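Local coordinates for putative nucleotide-diphospho-sugar transferase (Desulfovibrio desulfuricans subsp. desulfuricans, PDB 3CGX), which probably transfers a sugar from a nucleotide-diphosphate donor on a GT-A-type fold, its true substrates and exact reaction being unknown, at residues Thr194-Asn199 and Arg227-Asp232; Gly136-Gly141 and Trp189-Thr194; Phe39-Leu44 and Arg212-Ala217; Pro14-Val19 and Lys31-Tyr36. One frame throughout, in Å; residues are numbered along the deposited sequence.

Contact 1: Thr194-Asn199 and Arg227-Asp232; sequences TVWDLN and RQYDID
Asn199 reaches from the first turns of helix 195-204 to Tyr229 and Asp230 of the last modelled residues, a small lesson in how one amide can hold a tail. Its CG lies anti to the backbone N (chi1 180°), which puts CG on the side of Tyr229 O. CB and then CG lie against that oxygen, CG 3.2 Å from Tyr229 O. OD1 rests 3.5 Å from Asp230 CA and is bonded to Arg203. At the tip, ND2 gives a nearly straight bond (173°) to Asp230 OD1 at 2.9 Å, in the amide plane and on the anti lone pair; ND2 is also bonded to Ile226 O. The syn lone pair of Asp230 OD1 takes Arg227 NE, whose guanidinium holds the carboxylate side-on through NE and NH2. Beside this polar row, Val195 CG1 packs 3.7 Å from Tyr229 CD1, and the edge of Tyr229 turns toward the face of Trp196, their six-membered rings' centroids 6.0 Å apart. The helix that receives the tail opens with a capping box: Asp197 N bonds Thr194 OG1 at 3.2 Å, and Thr194 N bonds Asp197 OD2 at 3.1 Å.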
loop_
_atom_site.group_PDB
_atom_site.type_symbol
_atom_site.label_atom_id
_atom_site.label_comp_id
_atom_site.label_asym_id
_atom_site.label_seq_id
_atom_site.Cartn_x
_atom_site.Cartn_y
_atom_site.Cartn_z
ATOM N N THR A 194 2.885 3.862 13.936
ATOM C CA THR A 194 3.449 4.299 15.212
ATOM C C THR A 194 4.478 3.306 15.729
ATOM O O THR A 194 4.594 2.204 15.215
ATOM C CB THR A 194 2.370 4.443 16.297
ATOM O OG1 THR A 194 1.919 3.132 16.681
ATOM C CG2 THR A 194 1.149 5.344 15.843
ATOM N N VAL A 195 5.201 3.696 16.780
ATOM C CA VAL A 195 6.188 2.794 17.362
ATOM C C VAL A 195 5.475 1.550 17.930
ATOM O O VAL A 195 6.035 0.444 17.964
ATOM C CB VAL A 195 7.075 3.493 18.430
ATOM C CG1 VAL A 195 6.277 3.847 19.751
ATOM C CG2 VAL A 195 8.323 2.589 18.720
ATOM N N TRP A 196 4.227 1.723 18.349
ATOM C CA TRP A 196 3.467 0.605 18.903
ATOM C C TRP A 196 3.211 -0.405 17.770
ATOM O O TRP A 196 3.394 -1.614 17.921
ATOM C CB TRP A 196 2.153 1.074 19.502
ATOM C CG TRP A 196 2.213 2.196 20.548
ATOM C CD1 TRP A 196 1.651 3.435 20.450
ATOM C CD2 TRP A 196 2.799 2.142 21.846
ATOM N NE1 TRP A 196 1.870 4.159 21.565
ATOM C CE2 TRP A 196 2.543 3.391 22.470
ATOM C CE3 TRP A 196 3.481 1.154 22.554
ATOM C CZ2 TRP A 196 2.990 3.703 23.774
ATOM C CZ3 TRP A 196 3.915 1.440 23.823
ATOM C CH2 TRP A 196 3.661 2.713 24.438
ATOM N N ASP A 197 2.785 0.092 16.617
ATOM C CA ASP A 197 2.557 -0.750 15.456
ATOM C C ASP A 197 3.852 -1.489 15.055
ATOM O O ASP A 197 3.817 -2.664 14.660
ATOM C CB ASP A 197 2.093 0.078 14.243
ATOM C CG ASP A 197 0.783 0.764 14.442
ATOM O OD1 ASP A 197 -0.071 0.277 15.174
ATOM O OD2 ASP A 197 0.610 1.787 13.824
ATOM N N LEU A 198 4.986 -0.779 15.156
ATOM C CA LEU A 198 6.303 -1.350 14.810
ATOM C C LEU A 198 6.673 -2.483 15.786
ATOM O O LEU A 198 7.239 -3.540 15.394
ATOM C CB LEU A 198 7.401 -0.277 14.815
ATOM C CG LEU A 198 8.756 -0.611 14.184
ATOM C CD1 LEU A 198 8.586 -0.648 12.652
ATOM C CD2 LEU A 198 9.890 0.390 14.543
ATOM N N ASN A 199 6.384 -2.246 17.065
ATOM C CA ASN A 199 6.611 -3.263 18.091
ATOM C C ASN A 199 5.818 -4.555 17.813
ATOM O O ASN A 199 6.352 -5.677 17.928
ATOM C CB ASN A 199 6.269 -2.701 19.458
ATOM C CG ASN A 199 6.465 -3.694 20.572
ATOM O OD1 ASN A 199 5.538 -4.441 20.882
ATOM N ND2 ASN A 199 7.622 -3.633 21.269
ATOM N N ARG A 227 11.790 -2.955 21.893
ATOM C CA ARG A 227 11.274 -3.638 23.089
ATOM C C ARG A 227 11.009 -2.739 24.320
ATOM O O ARG A 227 10.569 -3.214 25.359
ATOM C CB ARG A 227 12.217 -4.808 23.454
ATOM C CG ARG A 227 12.232 -5.971 22.424
ATOM C CD ARG A 227 10.854 -6.508 22.050
ATOM N NE ARG A 227 10.062 -6.870 23.225
ATOM C CZ ARG A 227 10.150 -8.037 23.822
ATOM N NH1 ARG A 227 11.020 -8.913 23.354
ATOM N NH2 ARG A 227 9.399 -8.323 24.881
ATOM N N GLN A 228 11.303 -1.442 24.187
ATOM C CA GLN A 228 10.977 -0.454 25.199
ATOM C C GLN A 228 9.564 0.108 24.943
ATOM O O GLN A 228 9.088 0.958 25.699
ATOM C CB GLN A 228 11.991 0.672 25.230
ATOM C CG GLN A 228 13.374 0.217 25.716
ATOM C CD GLN A 228 14.309 1.372 25.841
ATOM O OE1 GLN A 228 14.326 2.039 26.869
ATOM N NE2 GLN A 228 15.104 1.613 24.817
ATOM N N TYR A 229 8.919 -0.387 23.892
ATOM C CA TYR A 229 7.551 0.054 23.525
ATOM C C TYR A 229 6.631 -1.139 23.370
ATOM O O TYR A 229 5.821 -1.221 22.451
ATOM C CB TYR A 229 7.576 0.975 22.273
ATOM C CG TYR A 229 8.384 2.216 22.503
ATOM C CD1 TYR A 229 7.811 3.335 23.098
ATOM C CD2 TYR A 229 9.756 2.229 22.262
ATOM C CE1 TYR A 229 8.545 4.420 23.395
ATOM C CE2 TYR A 229 10.518 3.349 22.586
ATOM C CZ TYR A 229 9.885 4.458 23.125
ATOM O OH TYR A 229 10.581 5.606 23.493
ATOM N N ASP A 230 6.803 -2.124 24.254
ATOM C CA ASP A 230 5.952 -3.306 24.202
ATOM C C ASP A 230 4.515 -2.952 24.554
ATOM O O ASP A 230 4.256 -2.260 25.529
ATOM C CB ASP A 230 6.349 -4.350 25.227
ATOM C CG ASP A 230 7.576 -5.154 24.844
ATOM O OD1 ASP A 230 8.006 -5.084 23.701
ATOM O OD2 ASP A 230 8.055 -5.929 25.704
ATOM N N ILE A 231 3.592 -3.477 23.787
ATOM C CA ILE A 231 2.197 -3.383 24.143
ATOM C C ILE A 231 1.743 -4.819 24.391
ATOM O O ILE A 231 2.211 -5.758 23.722
ATOM C CB ILE A 231 1.331 -2.677 23.051
ATOM C CG1 ILE A 231 1.770 -3.032 21.653
ATOM C CG2 ILE A 231 1.456 -1.178 23.085
ATOM C CD1 ILE A 231 0.860 -2.406 20.630
ATOM N N ASP A 232 0.901 -4.990 25.406
ATOM C CA ASP A 232 0.288 -6.291 25.719
ATOM C C ASP A 232 -0.529 -6.788 24.520
ATOM O O ASP A 232 -0.009 -7.458 23.619
ATOM C CB ASP A 232 -0.605 -6.201 26.987
#

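Contact 2: Gly136-Gly141 and Trp189-Thr194; sequences GPAFDG and WNDVDT
Trp189 and Pro137 open the tight half of this contact, where backbone meets backbone. Trp189 N bonds Pro137 O at 3.1 Å, and Trp189 O turns back to take Phe139 N, also at 3.1 Å; between them Ala138 CA comes to 3.2 Å of the same Trp189 O in a CA-H...O contact. On this backbone pairing lies one snug side-chain match. Phe139 CG is anti to its carbonyl carbon (chi1 -74°), which sets it beside the backbone N on the side of Asn190, and Asn190 CB sits over one face of the ring, 4.0 Å from its centroid and displaced toward the rim, a CH-pi contact. Asn190 ND2 is bonded to Asp197 OD1. The other half is looser and wetter. There a water accepts from Asp140 N and from Asp191 N, joining the two segments, and lies 3.1 Å from Asp191 OD2. Asp140 OD2 and Asp191 OD2 face each other at 3.6 Å, two like charges that would be expected to repel; Asp140 OD1 is occupied by Gly142 N. Ala138 to Gly141 form a type I turn. Such a single parallel bridge prolongs the pairing of strands 133-137 and 183-185 at the mixed sheet's edge, consistent with a GT-A-type fold.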
loop_
_atom_site.group_PDB
_atom_site.type_symbol
_atom_site.label_atom_id
_atom_site.label_comp_id
_atom_site.label_asym_id
_atom_site.label_seq_id
_atom_site.Cartn_x
_atom_site.Cartn_y
_atom_site.Cartn_z
ATOM N N GLY A 136 -9.475 -4.393 1.160
ATOM C CA GLY A 136 -8.838 -4.920 2.335
ATOM C C GLY A 136 -8.930 -3.898 3.450
ATOM O O GLY A 136 -8.396 -2.779 3.330
ATOM N N PRO A 137 -9.639 -4.265 4.519
ATOM C CA PRO A 137 -9.817 -3.384 5.686
ATOM C C PRO A 137 -8.551 -3.263 6.495
ATOM O O PRO A 137 -7.884 -4.258 6.767
ATOM C CB PRO A 137 -10.897 -4.090 6.506
ATOM C CG PRO A 137 -11.479 -5.170 5.583
ATOM C CD PRO A 137 -10.378 -5.524 4.667
ATOM N N ALA A 138 -8.232 -2.028 6.875
ATOM C CA ALA A 138 -7.109 -1.748 7.770
ATOM C C ALA A 138 -7.657 -1.569 9.193
ATOM O O ALA A 138 -8.807 -1.175 9.372
ATOM C CB ALA A 138 -6.348 -0.485 7.312
ATOM N N PHE A 139 -6.841 -1.870 10.193
ATOM C CA PHE A 139 -7.237 -1.693 11.605
ATOM C C PHE A 139 -7.604 -0.241 11.898
ATOM O O PHE A 139 -8.434 0.023 12.745
ATOM C CB PHE A 139 -6.104 -2.038 12.542
ATOM C CG PHE A 139 -5.808 -3.499 12.681
ATOM C CD1 PHE A 139 -6.179 -4.427 11.721
ATOM C CD2 PHE A 139 -5.041 -3.933 13.765
ATOM C CE1 PHE A 139 -5.836 -5.798 11.872
ATOM C CE2 PHE A 139 -4.702 -5.272 13.912
ATOM C CZ PHE A 139 -5.109 -6.203 12.950
ATOM N N ASP A 140 -7.012 0.692 11.168
ATOM C CA ASP A 140 -7.177 2.144 11.443
ATOM C C ASP A 140 -8.462 2.788 10.879
ATOM O O ASP A 140 -8.697 3.986 11.056
ATOM C CB ASP A 140 -5.968 2.936 10.939
ATOM C CG ASP A 140 -5.956 3.100 9.414
ATOM O OD1 ASP A 140 -6.898 2.622 8.707
ATOM O OD2 ASP A 140 -5.005 3.750 8.930
ATOM N N GLY A 141 -9.272 2.011 10.190
ATOM C CA GLY A 141 -10.591 2.458 9.774
ATOM C C GLY A 141 -10.726 2.718 8.287
ATOM O O GLY A 141 -11.817 2.997 7.777
ATOM N N TRP A 189 -5.820 -6.071 8.111
ATOM C CA TRP A 189 -4.374 -5.941 8.275
ATOM C C TRP A 189 -4.023 -4.604 8.901
ATOM O O TRP A 189 -4.787 -3.638 8.784
ATOM C CB TRP A 189 -3.644 -6.074 6.929
ATOM C CG TRP A 189 -2.318 -6.815 7.047
ATOM C CD1 TRP A 189 -1.072 -6.268 7.230
ATOM C CD2 TRP A 189 -2.117 -8.239 6.998
ATOM N NE1 TRP A 189 -0.134 -7.258 7.308
ATOM C CE2 TRP A 189 -0.745 -8.476 7.126
ATOM C CE3 TRP A 189 -2.971 -9.336 6.833
ATOM C CZ2 TRP A 189 -0.206 -9.770 7.149
ATOM C CZ3 TRP A 189 -2.425 -10.598 6.805
ATOM C CH2 TRP A 189 -1.070 -10.813 6.985
ATOM N N ASN A 190 -2.921 -4.579 9.641
ATOM C CA ASN A 190 -2.417 -3.320 10.287
ATOM C C ASN A 190 -1.359 -2.593 9.490
ATOM O O ASN A 190 -0.329 -3.150 9.130
ATOM C CB ASN A 190 -1.852 -3.566 11.698
ATOM C CG ASN A 190 -1.775 -2.257 12.584
ATOM O OD1 ASN A 190 -2.690 -1.394 12.589
ATOM N ND2 ASN A 190 -0.705 -2.153 13.369
ATOM N N ASP A 191 -1.643 -1.324 9.234
ATOM C CA ASP A 191 -0.683 -0.375 8.678
ATOM C C ASP A 191 0.295 -0.079 9.806
ATOM O O ASP A 191 -0.113 0.051 10.968
ATOM C CB ASP A 191 -1.330 0.959 8.233
ATOM C CG ASP A 191 -2.272 0.821 6.983
ATOM O OD1 ASP A 191 -1.810 0.507 5.869
ATOM O OD2 ASP A 191 -3.482 1.086 7.113
ATOM N N VAL A 192 1.570 0.065 9.473
ATOM C CA VAL A 192 2.571 0.364 10.475
ATOM C C VAL A 192 2.856 1.875 10.446
ATOM O O VAL A 192 3.517 2.383 9.541
ATOM C CB VAL A 192 3.856 -0.509 10.307
ATOM C CG1 VAL A 192 4.895 -0.131 11.394
ATOM C CG2 VAL A 192 3.516 -2.021 10.351
ATOM N N ASP A 193 2.285 2.565 11.425
ATOM C CA ASP A 193 2.339 4.038 11.565
ATOM C C ASP A 193 3.153 4.477 12.797
ATOM O O ASP A 193 3.963 5.360 12.713
ATOM C CB ASP A 193 0.911 4.586 11.683
ATOM C CG ASP A 193 0.841 6.142 11.870
ATOM O OD1 ASP A 193 1.628 6.865 11.196
ATOM O OD2 ASP A 193 -0.048 6.631 12.664
ATOM N N THR A 194 2.885 3.862 13.936
ATOM C CA THR A 194 3.449 4.299 15.212
ATOM C C THR A 194 4.478 3.306 15.729
ATOM O O THR A 194 4.594 2.204 15.215
ATOM C CB THR A 194 2.370 4.443 16.297
ATOM O OG1 THR A 194 1.919 3.132 16.681
ATOM C CG2 THR A 194 1.149 5.344 15.843
HETATM O O HOH W 1 -4.129 0.170 9.996
#

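Contact 3: Phe39-Leu44 and Arg212-Ala217; sequences FVQDML and RSSTYA
Asp42 OD2 is held by two groups of one residue, Thr215 N at 2.8 Å and Thr215 OG1 at 2.7 Å. The motif is a helix N-terminus met by a carboxylate from another helix: Asp42 belongs to helix 29-47, while Thr215 lies in the opening turn of helix 214-221, where backbone N-H groups have no carbonyl partner within the helix and the helix dipole would probably favour a negative charge. The two donors approach differently. Thr215 N is accepted on the syn lone pair of OD2, whereas the hydroxyl comes from above the carboxylate plane, 45° out of it. The second oxygen, OD1, accepts from Ser214 OG at 2.6 Å on its syn side, so three donors from two successive residues fix the rotation of the group. Ser214 OG is bonded to His38 as well, and a water links it to Gln41 NE2, whose amide oxygen is taken by Trp72. Ser213 caps the same helix from within: its OG accepts Tyr216 N at 3.0 Å and is also bonded to Phe210 O, while its CB lies against Asp42 OD2. Charge and cap thus serve the same helix end. Away from the polar cluster the contact turns apolar, for Thr215 CG2, anti to its backbone N, rests 3.6 Å from Phe39 CE1.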
loop_
_atom_site.group_PDB
_atom_site.type_symbol
_atom_site.label_atom_id
_atom_site.label_comp_id
_atom_site.label_asym_id
_atom_site.label_seq_id
_atom_site.Cartn_x
_atom_site.Cartn_y
_atom_site.Cartn_z
ATOM N N PHE A 39 10.460 -1.036 3.957
ATOM C CA PHE A 39 9.092 -1.561 3.792
ATOM C C PHE A 39 8.863 -1.665 2.288
ATOM O O PHE A 39 8.390 -2.686 1.764
ATOM C CB PHE A 39 8.013 -0.631 4.313
ATOM C CG PHE A 39 7.898 -0.536 5.831
ATOM C CD1 PHE A 39 8.847 -1.073 6.684
ATOM C CD2 PHE A 39 6.881 0.221 6.385
ATOM C CE1 PHE A 39 8.732 -0.908 8.054
ATOM C CE2 PHE A 39 6.769 0.390 7.781
ATOM C CZ PHE A 39 7.733 -0.169 8.592
ATOM N N VAL A 40 9.210 -0.577 1.596
ATOM C CA VAL A 40 8.929 -0.466 0.164
ATOM C C VAL A 40 9.738 -1.479 -0.655
ATOM O O VAL A 40 9.218 -2.224 -1.513
ATOM C CB VAL A 40 9.094 1.007 -0.371
ATOM C CG1 VAL A 40 9.028 1.031 -1.887
ATOM C CG2 VAL A 40 8.011 1.964 0.237
ATOM N N GLN A 41 11.034 -1.504 -0.395
ATOM C CA GLN A 41 11.913 -2.493 -1.034
ATOM C C GLN A 41 11.451 -3.910 -0.864
ATOM O O GLN A 41 11.436 -4.686 -1.809
ATOM C CB GLN A 41 13.343 -2.393 -0.500
ATOM C CG GLN A 41 14.011 -1.153 -0.966
ATOM C CD GLN A 41 15.355 -0.919 -0.319
ATOM O OE1 GLN A 41 15.809 0.205 -0.310
ATOM N NE2 GLN A 41 16.001 -1.982 0.242
ATOM N N ASP A 42 11.107 -4.279 0.351
ATOM C CA ASP A 42 10.668 -5.628 0.607
ATOM C C ASP A 42 9.370 -5.959 -0.107
ATOM O O ASP A 42 9.241 -7.050 -0.693
ATOM C CB ASP A 42 10.487 -5.908 2.116
ATOM C CG ASP A 42 11.804 -5.893 2.889
ATOM O OD1 ASP A 42 12.854 -5.930 2.260
ATOM O OD2 ASP A 42 11.755 -5.797 4.123
HETATM N N MSE A 43 8.397 -5.047 -0.051
HETATM C CA MSE A 43 7.110 -5.295 -0.737
HETATM C C MSE A 43 7.302 -5.419 -2.248
HETATM O O MSE A 43 6.708 -6.306 -2.872
HETATM C CB MSE A 43 6.085 -4.213 -0.397
HETATM C CG MSE A 43 5.659 -4.179 1.082
HETATM SE SE MSE A 43 4.353 -2.826 1.406
HETATM C CE MSE A 43 2.820 -3.723 0.538
ATOM N N LEU A 44 8.145 -4.571 -2.813
ATOM C CA LEU A 44 8.444 -4.582 -4.264
ATOM C C LEU A 44 9.027 -5.908 -4.720
ATOM O O LEU A 44 8.629 -6.453 -5.767
ATOM C CB LEU A 44 9.349 -3.397 -4.662
ATOM C CG LEU A 44 9.750 -3.271 -6.134
ATOM C CD1 LEU A 44 8.500 -2.954 -6.944
ATOM C CD2 LEU A 44 10.899 -2.214 -6.355
ATOM N N ARG A 212 12.872 -13.136 7.288
ATOM C CA ARG A 212 14.031 -13.089 6.366
ATOM C C ARG A 212 14.138 -11.798 5.579
ATOM O O ARG A 212 15.021 -11.668 4.745
ATOM C CB ARG A 212 13.981 -14.235 5.369
ATOM C CG ARG A 212 13.657 -15.535 6.031
ATOM C CD ARG A 212 13.913 -16.673 5.079
ATOM N NE ARG A 212 15.343 -16.916 5.005
ATOM C CZ ARG A 212 15.941 -17.498 3.977
ATOM N NH1 ARG A 212 15.234 -17.844 2.907
ATOM N NH2 ARG A 212 17.251 -17.708 4.018
ATOM N N SER A 213 13.248 -10.843 5.849
ATOM C CA SER A 213 13.245 -9.578 5.134
ATOM C C SER A 213 14.305 -8.599 5.638
ATOM O O SER A 213 14.807 -8.717 6.755
ATOM C CB SER A 213 11.863 -8.912 5.226
ATOM O OG SER A 213 11.547 -8.477 6.552
ATOM N N SER A 214 14.626 -7.630 4.783
ATOM C CA SER A 214 15.577 -6.571 5.123
ATOM C C SER A 214 14.961 -5.692 6.191
ATOM O O SER A 214 15.660 -5.253 7.096
ATOM C CB SER A 214 16.018 -5.753 3.923
ATOM O OG SER A 214 14.983 -4.967 3.429
ATOM N N THR A 215 13.655 -5.477 6.135
ATOM C CA THR A 215 12.961 -4.757 7.195
ATOM C C THR A 215 13.170 -5.454 8.541
ATOM O O THR A 215 13.599 -4.811 9.526
ATOM C CB THR A 215 11.459 -4.605 6.942
ATOM O OG1 THR A 215 11.296 -3.768 5.822
ATOM C CG2 THR A 215 10.699 -3.917 8.183
ATOM N N TYR A 216 12.903 -6.763 8.593
ATOM C CA TYR A 216 13.029 -7.471 9.869
ATOM C C TYR A 216 14.476 -7.435 10.373
ATOM O O TYR A 216 14.725 -7.325 11.620
ATOM C CB TYR A 216 12.479 -8.907 9.795
ATOM C CG TYR A 216 12.413 -9.568 11.162
ATOM C CD1 TYR A 216 13.506 -10.226 11.663
ATOM C CD2 TYR A 216 11.252 -9.522 11.955
ATOM C CE1 TYR A 216 13.479 -10.816 12.882
ATOM C CE2 TYR A 216 11.230 -10.130 13.193
ATOM C CZ TYR A 216 12.344 -10.763 13.641
ATOM O OH TYR A 216 12.353 -11.382 14.870
ATOM N N ALA A 217 15.443 -7.531 9.459
ATOM C CA ALA A 217 16.859 -7.392 9.874
ATOM C C ALA A 217 17.097 -6.055 10.605
ATOM O O ALA A 217 17.842 -5.986 11.608
ATOM C CB ALA A 217 17.848 -7.532 8.663
HETATM O O HOH W 2 15.820 -4.844 0.266
#

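Contact 4: Pro14-Val19 and Lys31-Tyr36; sequences PEPGKV and KAAMLY
Val19 and Tyr36 are brought together by their first torsions: Tyr36 CG is anti to its backbone N (chi1 174°), which sets CG toward the loop, while Val19 CG2 sits between its own backbone N and carbonyl carbon and so points at helix 29-47. That one methyl does double duty, lying 3.7 Å from Ala33 CB and 4.0 Å from Tyr36 CD2. The two side chains cross at about a right angle, and CG1 of Val19 also reaches the same ring carbon. From the other end of the loop, Pro14 CB approaches Tyr36 CD2 at 3.9 Å. Ala33 CB has further loop partners: Pro14 O stands 3.6 Å from it, and Pro16 CG lies 4.1 Å away. The loop keeps its own shape through Lys18 N, bonded to Glu15 O at 2.9 Å. It follows strand 5-11; in GT-A relatives the loop after the first strand often contributes to nucleotide binding, and an imidazole near Tyr36, probably from the crystallisation liquor, may mark a pocket. Tyr36 OH is bonded elsewhere, to Ser111 OG and Lys12 N. Apolar carbons do the joining, so the seating of the loop on the helix depends on shape rather than directed bonds.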
loop_
_atom_site.group_PDB
_atom_site.type_symbol
_atom_site.label_atom_id
_atom_site.label_comp_id
_atom_site.label_asym_id
_atom_site.label_seq_id
_atom_site.Cartn_x
_atom_site.Cartn_y
_atom_site.Cartn_z
ATOM N N PRO A 14 11.289 8.118 0.419
ATOM C CA PRO A 14 11.593 8.028 1.871
ATOM C C PRO A 14 12.629 9.036 2.381
ATOM O O PRO A 14 13.706 8.657 2.871
ATOM C CB PRO A 14 12.073 6.602 2.028
ATOM C CG PRO A 14 12.775 6.340 0.684
ATOM C CD PRO A 14 11.941 7.034 -0.342
ATOM N N GLU A 15 12.282 10.308 2.268
ATOM C CA GLU A 15 13.146 11.389 2.749
ATOM C C GLU A 15 12.916 11.660 4.228
ATOM O O GLU A 15 11.757 11.835 4.634
ATOM C CB GLU A 15 12.833 12.668 2.006
ATOM C CG GLU A 15 13.793 13.757 2.327
ATOM C CD GLU A 15 13.474 15.027 1.557
ATOM O OE1 GLU A 15 12.708 14.964 0.561
ATOM O OE2 GLU A 15 13.982 16.086 1.972
ATOM N N PRO A 16 13.998 11.713 5.036
ATOM C CA PRO A 16 13.778 11.996 6.466
ATOM C C PRO A 16 12.977 13.269 6.689
ATOM O O PRO A 16 13.197 14.316 6.034
ATOM C CB PRO A 16 15.213 12.055 7.047
ATOM C CG PRO A 16 15.984 11.210 6.126
ATOM C CD PRO A 16 15.416 11.442 4.764
ATOM N N GLY A 17 12.000 13.151 7.571
ATOM C CA GLY A 17 11.119 14.250 7.911
ATOM C C GLY A 17 9.900 14.362 7.016
ATOM O O GLY A 17 8.985 15.100 7.309
ATOM N N LYS A 18 9.877 13.618 5.918
ATOM C CA LYS A 18 8.752 13.669 4.985
ATOM C C LYS A 18 7.907 12.413 5.027
ATOM O O LYS A 18 6.847 12.359 4.395
ATOM C CB LYS A 18 9.285 13.882 3.565
ATOM C CG LYS A 18 10.060 15.203 3.362
ATOM C CD LYS A 18 9.903 15.692 1.916
ATOM N N VAL A 19 8.387 11.379 5.728
ATOM C CA VAL A 19 7.645 10.133 5.853
ATOM C C VAL A 19 7.707 9.626 7.316
ATOM O O VAL A 19 8.655 9.901 8.045
ATOM C CB VAL A 19 8.168 8.995 4.903
ATOM C CG1 VAL A 19 7.984 9.374 3.414
ATOM C CG2 VAL A 19 9.660 8.589 5.263
ATOM N N LYS A 31 15.813 7.195 11.090
ATOM C CA LYS A 31 15.499 5.767 11.255
ATOM C C LYS A 31 14.086 5.426 10.764
ATOM O O LYS A 31 13.892 4.341 10.200
ATOM C CB LYS A 31 15.667 5.348 12.720
ATOM C CG LYS A 31 15.574 3.838 12.979
ATOM C CD LYS A 31 16.165 3.468 14.286
ATOM C CE LYS A 31 17.669 3.546 14.213
ATOM N NZ LYS A 31 18.240 3.314 15.517
ATOM N N ALA A 32 13.121 6.331 11.019
ATOM C CA ALA A 32 11.721 6.119 10.587
ATOM C C ALA A 32 11.706 6.044 9.065
ATOM O O ALA A 32 11.042 5.174 8.486
ATOM C CB ALA A 32 10.789 7.238 11.069
ATOM N N ALA A 33 12.466 6.928 8.419
ATOM C CA ALA A 33 12.549 6.932 6.950
ATOM C C ALA A 33 13.307 5.707 6.391
ATOM O O ALA A 33 12.903 5.153 5.351
ATOM C CB ALA A 33 13.142 8.253 6.415
HETATM N N MSE A 34 14.322 5.219 7.102
HETATM C CA MSE A 34 15.082 4.050 6.677
HETATM C C MSE A 34 14.184 2.818 6.763
HETATM O O MSE A 34 14.174 1.960 5.856
HETATM C CB MSE A 34 16.350 3.844 7.542
HETATM C CG MSE A 34 17.126 2.650 7.194
HETATM SE SE MSE A 34 17.950 2.813 5.394
HETATM C CE MSE A 34 18.424 4.736 5.430
ATOM N N LEU A 35 13.408 2.744 7.836
ATOM C CA LEU A 35 12.445 1.637 8.000
ATOM C C LEU A 35 11.447 1.613 6.848
ATOM O O LEU A 35 11.202 0.557 6.238
ATOM C CB LEU A 35 11.733 1.681 9.345
ATOM C CG LEU A 35 12.550 1.253 10.541
ATOM C CD1 LEU A 35 11.965 1.848 11.837
ATOM C CD2 LEU A 35 12.647 -0.350 10.580
ATOM N N TYR A 36 10.888 2.780 6.543
ATOM C CA TYR A 36 9.888 2.887 5.470
ATOM C C TYR A 36 10.536 2.538 4.119
ATOM O O TYR A 36 9.958 1.825 3.293
ATOM C CB TYR A 36 9.180 4.273 5.480
ATOM C CG TYR A 36 8.264 4.417 4.272
ATOM C CD1 TYR A 36 7.108 3.655 4.154
ATOM C CD2 TYR A 36 8.585 5.298 3.228
ATOM C CE1 TYR A 36 6.294 3.738 3.003
ATOM C CE2 TYR A 36 7.772 5.405 2.102
ATOM C CZ TYR A 36 6.643 4.615 1.978
ATOM O OH TYR A 36 5.824 4.669 0.879
#

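Burial and chemistry differ among the four contacts. Contact 4 is buried and almost wholly apolar; contact 2 lies at the surface, with backbone bonds and a bridging water; contacts 1 and 3 are partly buried and mix carboxylate grips with hydrophobic packing. Contacts 3 and 4 share helix 29-47, using different turns of it, whereas contacts 1 and 2 share Thr194 and touch through Asp197 and Val192. Both 1 and 3 concern helix beginnings, those of the successive helices 195-204 and 214-221. Leu198 connects the groups, packing against Phe39 of contact 3 and Leu35 of contact 4, while Val192 of contact 2 also meets Phe39.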